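Long-range contacts in GH127 beta-L-arabinofuranoside (Geobacillus stearothermophilus, PDB 4QK0), which probably hydrolyses terminal beta-L-arabinofuranosyl linkages in arabinose-containing sugars, as a family GH127 beta-L-arabinofuranosidase: residues Y70-Q75 with W407-C412; D78-L83 with G145-A150; H139-A144 with Q192-A197; A336-V341 with P415-L420. All blocks are in the same frame, centred on the assembly; numbering follows the deposited sequence.

Overall arrangement
All four contacts belong to the helical catalytic domain, at different depths. Contact 1 is a surface meeting of two loops, a selenomethionine chain against a serine hydroxyl, and an aromatic ring against a backbone carbonyl and a cysteine sulfur. Contacts 2, 3 and 4 are buried helix packing, and contact 4 lies deepest, its centre about 3 Å from the centre of the chain. Contacts 2 and 3 share helix 140-158, which meets helix 76-92 on one side and the start of helix 194-205 on another. Charged and aromatic groups meet around these two, whereas contact 4 is almost wholly aliphatic. Contacts 1 and 4 adjoin through the chain entering helix 413-422.

Contact 1: Y70-Q75 with W407-C412; sequences YGMVFQ and WFSCAC
Ser409 sits at the middle of this loop-to-loop meeting, touched by two side chains of 70-75. The selenomethionine Met72 brings its CG to 3.4 Å from Ser409 OG, and its SE lies at 3.6 Å from the same OG. Beside it the ring of Phe74 turns its edge to the backbone, CE1 standing 3.7 Å from Ser409 O near the ring plane, where the slightly positive ring hydrogens suit a carbonyl oxygen. Cys410 adds a sulfur-aromatic contact: SG lies 5.1 Å from the centroid of the Phe74 ring, 56° off the normal, neither squarely over the face nor at the edge. No hydrogen bond crosses, and the poor order of Ser409 accords with so light a hold.

Both loops run into helices, 76-92 and 413-422, of the helical barrel characteristic of GH127 catalytic domains, so the contact joins two connections beside helix starts.

Behind the first shell, Met72 to Gln75 form a type I turn, closed by Gln75 N to Met72 O at 3.1 Å. Gln75 folds back so that its OE1 takes the N-H of Met72 at 2.9 Å, with the donor above the carbonyl plane. Within the turn, Met72 CB lies over one face of the Phe74 ring, toward its rim; the ring's CG occupies the crowded position between backbone N and carbonyl carbon (chi1 50°). His139 also meets that ring. Gly71 enters the turn at phi 112°, where a side chain would be jammed against the preceding carbonyl and would strike Gln75.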
# COMPACT_ATOMS: atom_id res chain seq x y z
N TYR A 70 -23.57 9.84 -24.28
CA TYR A 70 -23.03 10.15 -22.99
C TYR A 70 -22.70 8.88 -22.21
O TYR A 70 -23.48 7.93 -22.21
CB TYR A 70 -24.02 10.99 -22.18
CG TYR A 70 -23.50 11.44 -20.84
CD1 TYR A 70 -23.55 10.60 -19.72
CD2 TYR A 70 -22.95 12.72 -20.67
CE1 TYR A 70 -23.06 11.00 -18.48
CE2 TYR A 70 -22.47 13.14 -19.43
CZ TYR A 70 -22.52 12.27 -18.34
OH TYR A 70 -22.07 12.67 -17.11
N GLY A 71 -21.59 8.92 -21.47
CA GLY A 71 -21.27 7.88 -20.49
C GLY A 71 -20.06 7.06 -20.90
O GLY A 71 -19.27 7.48 -21.77
N MSE A 72 -19.92 5.90 -20.28
CA MSE A 72 -18.78 5.02 -20.55
C MSE A 72 -19.04 4.20 -21.81
O MSE A 72 -20.18 4.03 -22.27
CB MSE A 72 -18.59 4.07 -19.37
CG MSE A 72 -18.23 4.78 -18.04
SE MSE A 72 -16.66 6.00 -18.24
CE MSE A 72 -15.21 4.79 -17.64
N VAL A 73 -17.97 3.71 -22.40
CA VAL A 73 -18.05 2.97 -23.64
C VAL A 73 -18.88 1.67 -23.49
O VAL A 73 -19.51 1.22 -24.44
CB VAL A 73 -16.61 2.82 -24.21
CG1 VAL A 73 -15.83 1.71 -23.53
CG2 VAL A 73 -16.71 2.61 -25.70
N PHE A 74 -18.94 1.16 -22.26
CA PHE A 74 -19.69 -0.05 -21.89
C PHE A 74 -21.02 0.23 -21.17
O PHE A 74 -21.57 -0.62 -20.48
CB PHE A 74 -18.82 -0.92 -20.97
CG PHE A 74 -18.22 -0.17 -19.80
CD1 PHE A 74 -18.99 0.21 -18.71
CD2 PHE A 74 -16.86 0.19 -19.82
CE1 PHE A 74 -18.44 0.93 -17.65
CE2 PHE A 74 -16.30 0.89 -18.77
CZ PHE A 74 -17.08 1.26 -17.68
N GLN A 75 -21.52 1.43 -21.34
CA GLN A 75 -22.81 1.82 -20.78
C GLN A 75 -23.99 0.87 -21.18
O GLN A 75 -24.88 0.61 -20.38
CB GLN A 75 -23.11 3.26 -21.27
CG GLN A 75 -24.05 4.07 -20.39
CD GLN A 75 -23.36 4.76 -19.21
OE1 GLN A 75 -22.14 4.62 -18.99
NE2 GLN A 75 -24.13 5.52 -18.46
N TRP A 407 -23.07 4.55 -6.49
CA TRP A 407 -22.05 4.66 -7.55
C TRP A 407 -22.67 5.09 -8.88
O TRP A 407 -23.91 5.06 -9.07
CB TRP A 407 -21.31 3.32 -7.72
CG TRP A 407 -20.66 2.87 -6.44
CD1 TRP A 407 -21.26 2.19 -5.41
CD2 TRP A 407 -19.31 3.11 -6.03
NE1 TRP A 407 -20.36 1.99 -4.39
CE2 TRP A 407 -19.16 2.54 -4.74
CE3 TRP A 407 -18.21 3.75 -6.63
CZ2 TRP A 407 -17.95 2.58 -4.03
CZ3 TRP A 407 -17.00 3.80 -5.93
CH2 TRP A 407 -16.88 3.21 -4.64
N PHE A 408 -21.78 5.50 -9.78
CA PHE A 408 -22.14 6.12 -11.05
C PHE A 408 -20.98 5.86 -11.99
O PHE A 408 -19.81 5.91 -11.58
CB PHE A 408 -22.44 7.64 -10.94
CG PHE A 408 -23.00 8.07 -9.60
CD1 PHE A 408 -24.39 8.01 -9.36
CD2 PHE A 408 -22.16 8.53 -8.58
CE1 PHE A 408 -24.91 8.40 -8.13
CE2 PHE A 408 -22.69 8.92 -7.36
CZ PHE A 408 -24.06 8.86 -7.12
N SER A 409 -21.29 5.57 -13.24
CA SER A 409 -20.27 5.36 -14.29
C SER A 409 -19.86 3.88 -14.33
O SER A 409 -20.16 3.16 -15.30
CB SER A 409 -19.06 6.29 -14.09
OG SER A 409 -18.59 6.75 -15.33
N CYS A 410 -19.18 3.43 -13.27
CA CYS A 410 -19.03 2.02 -12.98
C CYS A 410 -19.89 1.73 -11.74
O CYS A 410 -19.38 1.46 -10.62
CB CYS A 410 -17.57 1.61 -12.82
SG CYS A 410 -17.23 0.06 -13.69
N ALA A 411 -21.20 1.84 -11.96
CA ALA A 411 -22.22 1.42 -11.02
C ALA A 411 -22.63 -0.00 -11.38
O ALA A 411 -23.76 -0.25 -11.78
CB ALA A 411 -23.43 2.35 -11.05
N CYS A 412 -21.69 -0.93 -11.22
CA CYS A 412 -21.92 -2.34 -11.48
C CYS A 412 -22.23 -3.10 -10.19
O CYS A 412 -23.01 -4.04 -10.19
CB CYS A 412 -20.71 -2.95 -12.19
SG CYS A 412 -19.14 -2.82 -11.29

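Contact 2: D78-L83 with G145-A150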
# COMPACT_ATOMS: atom_id res chain seq x y z
N ASP A 78 -25.00 -1.95 -18.80
CA ASP A 78 -25.82 -1.66 -17.60
C ASP A 78 -27.31 -1.98 -17.85
O ASP A 78 -27.99 -2.50 -16.99
CB ASP A 78 -25.68 -0.19 -17.20
CG ASP A 78 -24.36 0.08 -16.51
OD1 ASP A 78 -23.85 -0.83 -15.82
OD2 ASP A 78 -23.88 1.24 -16.60
N VAL A 79 -27.78 -1.65 -19.04
CA VAL A 79 -29.15 -1.94 -19.38
C VAL A 79 -29.34 -3.45 -19.41
O VAL A 79 -30.34 -3.98 -18.93
CB VAL A 79 -29.51 -1.33 -20.73
CG1 VAL A 79 -30.92 -1.69 -21.12
CG2 VAL A 79 -29.37 0.16 -20.67
N ALA A 80 -28.34 -4.15 -19.95
CA ALA A 80 -28.38 -5.59 -20.05
C ALA A 80 -28.47 -6.21 -18.71
O ALA A 80 -29.27 -7.12 -18.48
CB ALA A 80 -27.16 -6.10 -20.78
N LYS A 81 -27.66 -5.74 -17.78
CA LYS A 81 -27.63 -6.37 -16.45
C LYS A 81 -28.91 -6.13 -15.71
O LYS A 81 -29.34 -7.00 -14.93
CB LYS A 81 -26.45 -5.88 -15.61
CG LYS A 81 -25.09 -6.35 -16.13
CD LYS A 81 -23.97 -5.53 -15.49
CE LYS A 81 -22.61 -5.98 -15.96
NZ LYS A 81 -21.60 -4.98 -15.55
N TRP A 82 -29.51 -4.95 -15.92
CA TRP A 82 -30.78 -4.66 -15.26
C TRP A 82 -31.86 -5.62 -15.84
O TRP A 82 -32.61 -6.27 -15.08
CB TRP A 82 -31.16 -3.17 -15.42
CG TRP A 82 -32.44 -2.75 -14.77
CD1 TRP A 82 -32.60 -2.27 -13.50
CD2 TRP A 82 -33.75 -2.79 -15.35
NE1 TRP A 82 -33.93 -2.03 -13.26
CE2 TRP A 82 -34.64 -2.32 -14.38
CE3 TRP A 82 -34.24 -3.15 -16.59
CZ2 TRP A 82 -36.01 -2.22 -14.62
CZ3 TRP A 82 -35.61 -3.02 -16.83
CH2 TRP A 82 -36.47 -2.56 -15.85
N LEU A 83 -31.90 -5.77 -17.17
CA LEU A 83 -32.86 -6.73 -17.79
C LEU A 83 -32.67 -8.17 -17.30
O LEU A 83 -33.63 -8.87 -17.01
CB LEU A 83 -32.75 -6.71 -19.30
CG LEU A 83 -33.30 -5.43 -19.96
CD1 LEU A 83 -32.88 -5.36 -21.41
CD2 LEU A 83 -34.81 -5.38 -19.86
N GLY A 145 -22.19 -9.67 -25.08
CA GLY A 145 -22.31 -10.79 -24.16
C GLY A 145 -23.31 -10.56 -23.08
O GLY A 145 -24.17 -11.40 -22.81
N HIS A 146 -23.26 -9.37 -22.45
CA HIS A 146 -24.20 -9.11 -21.38
C HIS A 146 -25.62 -9.08 -21.87
O HIS A 146 -26.51 -9.53 -21.18
CB HIS A 146 -23.84 -7.83 -20.61
CG HIS A 146 -22.95 -8.11 -19.45
ND1 HIS A 146 -21.63 -7.71 -19.41
CD2 HIS A 146 -23.13 -8.91 -18.37
CE1 HIS A 146 -21.06 -8.20 -18.33
NE2 HIS A 146 -21.94 -8.91 -17.67
N LEU A 147 -25.82 -8.50 -23.03
CA LEU A 147 -27.16 -8.46 -23.66
C LEU A 147 -27.70 -9.89 -24.01
O LEU A 147 -28.84 -10.21 -23.77
CB LEU A 147 -27.07 -7.64 -24.93
CG LEU A 147 -27.52 -6.20 -25.12
CD1 LEU A 147 -28.29 -5.57 -23.98
CD2 LEU A 147 -26.44 -5.31 -25.70
N ILE A 148 -26.82 -10.73 -24.58
CA ILE A 148 -27.12 -12.16 -24.78
C ILE A 148 -27.56 -12.82 -23.49
O ILE A 148 -28.63 -13.45 -23.43
CB ILE A 148 -25.92 -12.88 -25.35
CG1 ILE A 148 -25.71 -12.45 -26.81
CG2 ILE A 148 -26.10 -14.37 -25.24
CD1 ILE A 148 -24.38 -12.84 -27.42
N GLU A 149 -26.80 -12.63 -22.41
CA GLU A 149 -27.20 -13.27 -21.15
C GLU A 149 -28.56 -12.80 -20.76
O GLU A 149 -29.34 -13.58 -20.22
CB GLU A 149 -26.24 -12.98 -19.99
CG GLU A 149 -24.87 -13.60 -20.09
CD GLU A 149 -24.10 -13.49 -18.75
OE1 GLU A 149 -23.23 -12.60 -18.60
OE2 GLU A 149 -24.35 -14.34 -17.87
N ALA A 150 -28.85 -11.52 -20.97
CA ALA A 150 -30.14 -11.00 -20.49
C ALA A 150 -31.28 -11.64 -21.32
O ALA A 150 -32.31 -11.98 -20.78
CB ALA A 150 -30.20 -9.49 -20.64
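This is a buried helix-helix packing between 76-92 and 140-158, two neighbouring helices of the barrel of helical hairpins that forms the catalytic domain. They run nearly parallel, 18° apart, and their axes come within 8.1 Å, a close approach that small residues permit. Ala80 is the contact's centre: its CB meets Leu147 CD1 at 3.4 Å, tighter than usual for two carbons, and also lies against His146 O. Leu147 is twisted away from the staggered positions (chi1 -102°, chi2 -7°), consistent with crowding at this point. One turn after His146, the methyl of Ala150 presses on Ala80 O at 3.3 Å and touches Leu83 CB.

Lys81 reaches out in an extended chain that crosses His146 obliquely. Its CE rides over one face of the imidazole, 3.6 Å from the centroid, in a CH-pi contact. Lys81 NZ continues to a hydrogen bond with Tyr142 OH, and the Tyr142 ring meets His146 edge-to-face. An alanine in place of His146 would remove the flat surface under Lys81 and would probably loosen the lysine's hold.

Lys81, whose NZ stands 4.5 Å from His146 NE2, and Arg419 would tend to disfavour protonation of the imidazole, and the Glu193 carboxylate to favour it, so the charge of the ring stays open; what the geometry establishes is its face as a CH-pi surface for the lysine chain.

Contact 3: H139-A144 with Q192-A197; sequences HELYCA and QEIELA
Glu140 OE1 is gripped by two hydrogen bonds, one with Tyr118 OH and one from Trp132 N, which secure the first turn of helix 140-158. Glu193 N has a single bond: Glu195 OE1 accepts it at 2.9 Å, nearly along the carboxylate C-O axis. That bond ties down the start of helix 194-205, for which Glu193 is the N-cap residue. The contact thus joins the beginnings of two helices of the catalytic barrel, and no hydrogen bond crosses between them.

Packing does the joining. Ile194, with CG1 anti to its backbone N, lays CB against Leu141 O at 3.7 Å and Leu141 CB at 4.0 Å, while its CD1 extends to Ala144 CB. A beta-branched residue suits this place because both branches find neighbours; Phe217 of helix 208-220 covers both Leu141 and Ile194. Tyr142 CD2 lies 3.8 Å from Glu193 CB, and the ring presents its edge to Gln192 O. Glu193 has CG anti to its backbone N (chi1 156°), which brings CG to Tyr142 O; the bend at chi2 then leads the carboxylate away from 139-144.

There Glu193 OE2 comes within 2.5 Å of Glu149 OE1. Both charged, they would repel, so they may share a proton, the pKa of at least one raised, although Lys200, salt-bridged to Glu149, and Arg419, in a long, weak ion pair with it, would partly offset the repulsion.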
# COMPACT_ATOMS: atom_id res chain seq x y z
N HIS A 139 -15.03 -2.70 -25.36
CA HIS A 139 -16.07 -3.55 -24.72
C HIS A 139 -17.28 -3.95 -25.60
O HIS A 139 -18.32 -4.31 -25.09
CB HIS A 139 -16.60 -2.85 -23.48
CG HIS A 139 -15.66 -2.83 -22.33
ND1 HIS A 139 -14.46 -2.17 -22.37
CD2 HIS A 139 -15.80 -3.29 -21.06
CE1 HIS A 139 -13.88 -2.24 -21.18
NE2 HIS A 139 -14.66 -2.95 -20.39
N GLU A 140 -17.13 -3.86 -26.91
CA GLU A 140 -18.20 -4.19 -27.85
C GLU A 140 -18.74 -5.59 -27.61
O GLU A 140 -19.96 -5.79 -27.44
CB GLU A 140 -17.72 -4.06 -29.29
CG GLU A 140 -17.67 -2.64 -29.82
CD GLU A 140 -16.88 -2.55 -31.14
OE1 GLU A 140 -17.50 -2.23 -32.21
OE2 GLU A 140 -15.64 -2.78 -31.09
N LEU A 141 -17.83 -6.57 -27.57
CA LEU A 141 -18.24 -7.97 -27.35
C LEU A 141 -18.73 -8.18 -25.92
O LEU A 141 -19.65 -8.97 -25.68
CB LEU A 141 -17.11 -8.94 -27.70
CG LEU A 141 -16.68 -8.87 -29.13
CD1 LEU A 141 -15.55 -9.83 -29.37
CD2 LEU A 141 -17.82 -9.15 -30.11
N TYR A 142 -18.09 -7.50 -24.98
CA TYR A 142 -18.54 -7.52 -23.60
C TYR A 142 -19.98 -7.07 -23.49
O TYR A 142 -20.80 -7.73 -22.82
CB TYR A 142 -17.59 -6.63 -22.76
CG TYR A 142 -17.99 -6.33 -21.35
CD1 TYR A 142 -18.79 -5.26 -21.07
CD2 TYR A 142 -17.51 -7.08 -20.29
CE1 TYR A 142 -19.16 -4.97 -19.76
CE2 TYR A 142 -17.86 -6.79 -18.99
CZ TYR A 142 -18.68 -5.72 -18.74
OH TYR A 142 -19.00 -5.44 -17.46
N CYS A 143 -20.31 -5.95 -24.10
CA CYS A 143 -21.73 -5.50 -24.06
C CYS A 143 -22.65 -6.49 -24.76
O CYS A 143 -23.71 -6.79 -24.27
CB CYS A 143 -21.90 -4.08 -24.67
SG CYS A 143 -21.11 -2.77 -23.67
N ALA A 144 -22.21 -7.01 -25.90
CA ALA A 144 -23.00 -8.01 -26.64
C ALA A 144 -23.23 -9.23 -25.77
O ALA A 144 -24.35 -9.71 -25.64
CB ALA A 144 -22.30 -8.40 -27.90
N GLN A 192 -13.26 -10.21 -21.28
CA GLN A 192 -13.94 -11.42 -21.48
C GLN A 192 -15.33 -11.35 -20.90
O GLN A 192 -15.59 -10.65 -19.92
CB GLN A 192 -13.16 -12.59 -20.88
CG GLN A 192 -11.73 -12.68 -21.35
CD GLN A 192 -10.74 -11.91 -20.46
OE1 GLN A 192 -10.97 -10.75 -20.13
NE2 GLN A 192 -9.64 -12.57 -20.06
N GLU A 193 -16.24 -12.07 -21.56
CA GLU A 193 -17.66 -12.13 -21.23
C GLU A 193 -18.43 -12.79 -22.39
O GLU A 193 -19.33 -13.56 -22.15
CB GLU A 193 -18.28 -10.73 -20.92
CG GLU A 193 -19.78 -10.60 -21.11
CD GLU A 193 -20.60 -11.38 -20.10
OE1 GLU A 193 -20.06 -11.85 -19.08
OE2 GLU A 193 -21.83 -11.50 -20.31
N ILE A 194 -18.10 -12.43 -23.61
CA ILE A 194 -18.83 -12.97 -24.79
C ILE A 194 -18.71 -14.50 -24.82
O ILE A 194 -19.68 -15.19 -25.18
CB ILE A 194 -18.32 -12.35 -26.11
CG1 ILE A 194 -19.22 -12.72 -27.29
CG2 ILE A 194 -16.91 -12.78 -26.44
CD1 ILE A 194 -20.62 -12.22 -27.18
N GLU A 195 -17.60 -15.02 -24.32
CA GLU A 195 -17.36 -16.45 -24.37
C GLU A 195 -18.35 -17.22 -23.48
O GLU A 195 -19.02 -18.16 -23.96
CB GLU A 195 -15.93 -16.78 -24.03
CG GLU A 195 -14.94 -16.01 -24.86
CD GLU A 195 -14.50 -14.66 -24.25
OE1 GLU A 195 -15.16 -14.19 -23.28
OE2 GLU A 195 -13.46 -14.11 -24.72
N LEU A 196 -18.53 -16.79 -22.23
CA LEU A 196 -19.52 -17.47 -21.39
C LEU A 196 -20.98 -17.21 -21.85
O LEU A 196 -21.86 -18.04 -21.68
CB LEU A 196 -19.32 -17.13 -19.90
CG LEU A 196 -19.62 -15.69 -19.42
CD1 LEU A 196 -21.07 -15.52 -19.07
CD2 LEU A 196 -18.80 -15.32 -18.17
N ALA A 197 -21.22 -16.03 -22.41
CA ALA A 197 -22.54 -15.69 -22.85
C ALA A 197 -22.96 -16.57 -24.04
O ALA A 197 -24.05 -17.09 -24.08
CB ALA A 197 -22.58 -14.22 -23.27

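Contact 4: A336-V341 with P415-L420; sequences ASIALV and PNLARL
The helix segments 336-341 and 415-420 run 26° from parallel, their axes 10.4 Å apart at closest approach, a spacing that asks for large aliphatic side chains rather than alanines between them. Ile338 supplies the main one. With CG1 anti to the carbonyl carbon and the chain extended (chi2 171°), it drives CD1 end-on into the other helix, 3.7 Å from Leu417 N and 3.8 Å from Asn416 C, against the backbone itself. The same methyl touches Leu417 CG at 4.1 Å. Leu420 comes back the other way: its CG is anti to the backbone N, and it slides past Ile338 so that CD2 lies 4.1 Å from Ile338 CG1. Its second methyl, CD1, crosses to Val341 CG1 at 4.0 Å.

An alanine at Ile338 would lose the methyl that reaches the 416-417 backbone and would probably weaken the packing of these helices.

These are neighbouring helices, 334-350 and 413-422, within the helical barrel of the catalytic domain. Just ahead of the two segments stand Cys335 and Cys412, which are joined as a disulfide in another crystal structure of this protein but not here. To the side, Arg419 carries its charge to a salt bridge with Glu84.

Branched hydrocarbon thus fills the space between the helices, and because no hydrogen bond crosses, their mutual placement here depends on shape and burial rather than on directed polar links.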
# COMPACT_ATOMS: atom_id res chain seq x y z
N ALA A 336 -15.93 -9.38 -8.63
CA ALA A 336 -15.02 -10.50 -8.78
C ALA A 336 -15.52 -11.66 -7.97
O ALA A 336 -15.32 -12.80 -8.36
CB ALA A 336 -13.61 -10.14 -8.35
N SER A 337 -16.11 -11.38 -6.82
CA SER A 337 -16.62 -12.43 -5.97
C SER A 337 -17.90 -13.05 -6.60
O SER A 337 -18.08 -14.27 -6.55
CB SER A 337 -16.89 -11.94 -4.57
OG SER A 337 -15.68 -11.93 -3.85
N ILE A 338 -18.72 -12.22 -7.24
CA ILE A 338 -19.83 -12.69 -8.01
C ILE A 338 -19.30 -13.57 -9.13
O ILE A 338 -19.82 -14.65 -9.41
CB ILE A 338 -20.62 -11.50 -8.58
CG1 ILE A 338 -21.29 -10.71 -7.45
CG2 ILE A 338 -21.63 -11.96 -9.61
CD1 ILE A 338 -21.88 -9.40 -7.94
N ALA A 339 -18.27 -13.10 -9.83
CA ALA A 339 -17.71 -13.89 -10.94
C ALA A 339 -17.16 -15.24 -10.45
O ALA A 339 -17.24 -16.25 -11.15
CB ALA A 339 -16.61 -13.14 -11.63
N LEU A 340 -16.64 -15.27 -9.23
CA LEU A 340 -16.17 -16.53 -8.70
C LEU A 340 -17.34 -17.49 -8.53
O LEU A 340 -17.24 -18.68 -8.79
CB LEU A 340 -15.45 -16.32 -7.40
CG LEU A 340 -14.93 -17.49 -6.58
CD1 LEU A 340 -13.97 -18.35 -7.41
CD2 LEU A 340 -14.23 -16.96 -5.34
N VAL A 341 -18.46 -16.98 -8.08
CA VAL A 341 -19.63 -17.83 -7.96
C VAL A 341 -20.00 -18.46 -9.33
O VAL A 341 -20.28 -19.66 -9.40
CB VAL A 341 -20.82 -17.06 -7.41
CG1 VAL A 341 -22.10 -17.93 -7.45
CG2 VAL A 341 -20.54 -16.63 -5.96
N PRO A 415 -26.53 -3.58 -10.21
CA PRO A 415 -27.25 -4.52 -11.10
C PRO A 415 -26.53 -5.87 -11.21
O PRO A 415 -27.17 -6.90 -11.58
CB PRO A 415 -27.28 -3.79 -12.46
CG PRO A 415 -26.10 -2.88 -12.45
CD PRO A 415 -25.86 -2.51 -10.99
N ASN A 416 -25.22 -5.83 -10.88
CA ASN A 416 -24.45 -7.03 -10.74
C ASN A 416 -24.91 -7.82 -9.54
O ASN A 416 -25.26 -8.98 -9.72
CB ASN A 416 -22.95 -6.79 -10.82
CG ASN A 416 -22.31 -7.46 -12.05
OD1 ASN A 416 -21.95 -6.76 -13.00
ND2 ASN A 416 -22.18 -8.80 -12.05
N LEU A 417 -24.93 -7.28 -8.32
CA LEU A 417 -25.42 -8.10 -7.19
C LEU A 417 -26.86 -8.52 -7.35
O LEU A 417 -27.22 -9.61 -6.99
CB LEU A 417 -25.34 -7.41 -5.86
CG LEU A 417 -24.17 -7.77 -4.95
CD1 LEU A 417 -24.23 -6.84 -3.75
CD2 LEU A 417 -24.15 -9.22 -4.49
N ALA A 418 -27.67 -7.64 -7.87
CA ALA A 418 -29.07 -7.97 -8.12
C ALA A 418 -29.22 -9.24 -8.96
O ALA A 418 -30.06 -10.06 -8.65
CB ALA A 418 -29.75 -6.83 -8.83
N ARG A 419 -28.46 -9.36 -10.06
CA ARG A 419 -28.66 -10.51 -10.95
C ARG A 419 -28.26 -11.79 -10.28
O ARG A 419 -28.93 -12.80 -10.47
CB ARG A 419 -28.02 -10.36 -12.31
CG ARG A 419 -26.51 -10.35 -12.35
CD ARG A 419 -26.06 -10.15 -13.79
NE ARG A 419 -24.62 -10.17 -13.89
CZ ARG A 419 -23.92 -10.76 -14.85
NH1 ARG A 419 -24.53 -11.45 -15.82
NH2 ARG A 419 -22.59 -10.69 -14.82
N LEU A 420 -27.24 -11.76 -9.42
CA LEU A 420 -26.91 -12.96 -8.66
C LEU A 420 -27.95 -13.34 -7.59
O LEU A 420 -28.42 -14.51 -7.48
CB LEU A 420 -25.56 -12.81 -7.99
CG LEU A 420 -25.16 -13.97 -7.08
CD1 LEU A 420 -25.06 -15.25 -7.89
CD2 LEU A 420 -23.83 -13.70 -6.42